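PDB 4E2C: chimeric WzzB Chain length determinant protein from Shigella flexneri, which probably regulates the chain length of the O-antigen of lipopolysaccharide, acting as a polysaccharide co-polymerase of the bacterial inner membrane. Local coordinates for residues R52-F57 with L73-S78. Numbering follows the deposited sequence.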
loop_
_atom_site.group_PDB
_atom_site.type_symbol
_atom_site.label_atom_id
_atom_site.label_comp_id
_atom_site.label_asym_id
_atom_site.label_seq_id
_atom_site.Cartn_x
_atom_site.Cartn_y
_atom_site.Cartn_z
ATOM N N ARG A 52 -12.389 -13.403 26.733
ATOM C CA ARG A 52 -13.760 -13.874 26.875
ATOM C C ARG A 52 -13.889 -14.883 28.019
ATOM O O ARG A 52 -14.966 -15.049 28.586
ATOM C CB ARG A 52 -14.296 -14.450 25.570
ATOM C CG ARG A 52 -15.767 -14.792 25.635
ATOM C CD ARG A 52 -16.160 -15.761 24.523
ATOM N NE ARG A 52 -17.608 -15.969 24.438
ATOM C CZ ARG A 52 -18.396 -15.360 23.552
ATOM N NH1 ARG A 52 -17.879 -14.511 22.670
ATOM N NH2 ARG A 52 -19.696 -15.606 23.540
ATOM N N PHE A 53 -12.798 -15.557 28.362
ATOM C CA PHE A 53 -12.811 -16.411 29.541
ATOM C C PHE A 53 -12.704 -15.518 30.774
ATOM O O PHE A 53 -13.491 -15.622 31.726
ATOM C CB PHE A 53 -11.647 -17.401 29.499
ATOM C CG PHE A 53 -11.426 -18.132 30.787
ATOM C CD1 PHE A 53 -11.921 -19.405 30.965
ATOM C CD2 PHE A 53 -10.724 -17.540 31.826
ATOM C CE1 PHE A 53 -11.733 -20.085 32.178
ATOM C CE2 PHE A 53 -10.526 -18.204 33.031
ATOM C CZ PHE A 53 -11.029 -19.482 33.207
ATOM N N SER A 54 -11.719 -14.629 30.718
ATOM C CA SER A 54 -11.392 -13.718 31.796
ATOM C C SER A 54 -12.564 -12.854 32.223
ATOM O O SER A 54 -12.620 -12.402 33.360
ATOM C CB SER A 54 -10.232 -12.833 31.363
ATOM O OG SER A 54 -10.023 -11.791 32.287
ATOM N N SER A 55 -13.497 -12.614 31.310
ATOM C CA SER A 55 -14.681 -11.836 31.643
ATOM C C SER A 55 -15.732 -12.740 32.276
ATOM O O SER A 55 -16.304 -12.407 33.315
ATOM C CB SER A 55 -15.250 -11.133 30.412
ATOM O OG SER A 55 -15.749 -12.074 29.474
ATOM N N ALA A 56 -15.980 -13.887 31.659
ATOM C CA ALA A 56 -16.926 -14.853 32.219
ATOM C C ALA A 56 -16.528 -15.263 33.649
ATOM O O ALA A 56 -17.359 -15.683 34.454
ATOM C CB ALA A 56 -17.027 -16.076 31.330
ATOM N N PHE A 57 -15.247 -15.124 33.953
ATOM C CA PHE A 57 -14.723 -15.576 35.216
ATOM C C PHE A 57 -15.016 -14.532 36.280
ATOM O O PHE A 57 -15.440 -14.862 37.393
ATOM C CB PHE A 57 -13.232 -15.794 35.072
ATOM C CG PHE A 57 -12.600 -16.458 36.246
ATOM C CD1 PHE A 57 -12.610 -17.841 36.363
ATOM C CD2 PHE A 57 -11.961 -15.710 37.213
ATOM C CE1 PHE A 57 -12.005 -18.464 37.427
ATOM C CE2 PHE A 57 -11.359 -16.326 38.286
ATOM C CZ PHE A 57 -11.377 -17.708 38.391
ATOM N N LEU A 73 -13.665 -15.582 44.955
ATOM C CA LEU A 73 -12.984 -16.006 43.712
ATOM C C LEU A 73 -12.422 -14.805 42.962
ATOM O O LEU A 73 -13.166 -13.879 42.637
ATOM C CB LEU A 73 -13.958 -16.767 42.804
ATOM C CG LEU A 73 -13.549 -17.203 41.384
ATOM C CD1 LEU A 73 -12.488 -18.303 41.376
ATOM C CD2 LEU A 73 -14.772 -17.667 40.629
ATOM N N THR A 74 -11.119 -14.818 42.671
ATOM C CA THR A 74 -10.444 -13.645 42.080
ATOM C C THR A 74 -9.668 -13.865 40.766
ATOM O O THR A 74 -9.074 -14.921 40.540
ATOM C CB THR A 74 -9.431 -13.041 43.052
ATOM O OG1 THR A 74 -8.336 -13.955 43.212
ATOM C CG2 THR A 74 -10.068 -12.751 44.392
ATOM N N ILE A 75 -9.645 -12.829 39.927
ATOM C CA ILE A 75 -8.861 -12.832 38.691
ATOM C C ILE A 75 -8.151 -11.499 38.496
ATOM O O ILE A 75 -8.769 -10.449 38.634
ATOM C CB ILE A 75 -9.722 -13.188 37.445
ATOM C CG1 ILE A 75 -8.889 -13.082 36.162
ATOM C CG2 ILE A 75 -10.982 -12.329 37.381
ATOM C CD1 ILE A 75 -9.459 -13.871 34.972
ATOM N N GLU A 76 -6.854 -11.555 38.194
ATOM C CA GLU A 76 -5.988 -10.371 38.121
ATOM C C GLU A 76 -4.704 -10.679 37.343
ATOM O O GLU A 76 -4.227 -11.814 37.365
ATOM C CB GLU A 76 -5.609 -9.899 39.528
ATOM C CG GLU A 76 -4.845 -10.948 40.337
ATOM C CD GLU A 76 -4.071 -10.358 41.501
ATOM O OE1 GLU A 76 -3.322 -9.381 41.280
ATOM O OE2 GLU A 76 -4.205 -10.874 42.632
ATOM N N PRO A 77 -4.138 -9.667 36.656
ATOM C CA PRO A 77 -2.912 -9.813 35.859
ATOM C C PRO A 77 -1.700 -10.227 36.685
ATOM O O PRO A 77 -1.352 -9.584 37.672
ATOM C CB PRO A 77 -2.711 -8.414 35.279
ATOM C CG PRO A 77 -4.093 -7.866 35.187
ATOM C CD PRO A 77 -4.763 -8.351 36.437
ATOM N N SER A 78 -1.068 -11.312 36.257
ATOM C CA SER A 78 0.013 -11.936 37.007
ATOM C C SER A 78 1.143 -10.971 37.354
ATOM O O SER A 78 1.615 -10.938 38.489
ATOM C CB SER A 78 0.576 -13.117 36.214
ATOM O OG SER A 78 -0.434 -14.053 35.882
#
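The phenyl ring of Phe57 reaches from helix 42-65 to strand 73-77 and packs against the side chains of Leu73 and Ile75. Its CG is anti to the backbone N (chi1 -171°), which carries the ring out from the helix to the strand backbone. Leu73 covers one face, with CD2 above the plane and displaced to the rim. Leu73 CD1 lies 3.2 Å from Phe57 CZ. Ile75 meets the CD2-CE2 side of the ring: its CB approaches obliquely, 3.4 Å from Phe57 CD2, and its CG2 sits in the ring plane at the edge. The carbonyl of Thr74 also faces this edge, with its O 3.5 Å from Phe57 CE2.

The two branches of Ile75 divide the work. CG2 stays at the phenyl ring. CG1 is anti to the backbone N (chi1 176°) and takes CD1 one helical turn back to Ser54. There CD1 lies 3.4 Å from Ser54 OG, so a methyl packs against a hydroxyl.

Thr74 points away from the helix, and its OG1 is hydrogen-bonded to Ser89 OG on strand 86-92. Val88 of that strand touches both Phe57 and Ile75, and Leu60 and Leu64 touch Leu73 from farther along helix 42-65. On another side of the helix, Phe53 and Ala56 pack on the long helix 95-163.

The axes of segments 52-57 and 73-77 come within 9.2 Å, and their directions differ by 144°, roughly antiparallel. This is apolar packing of a helix on an outer strand of this chain's antiparallel sheet, within the alpha/beta part of the periplasmic domain of this engineered WzzB chimera.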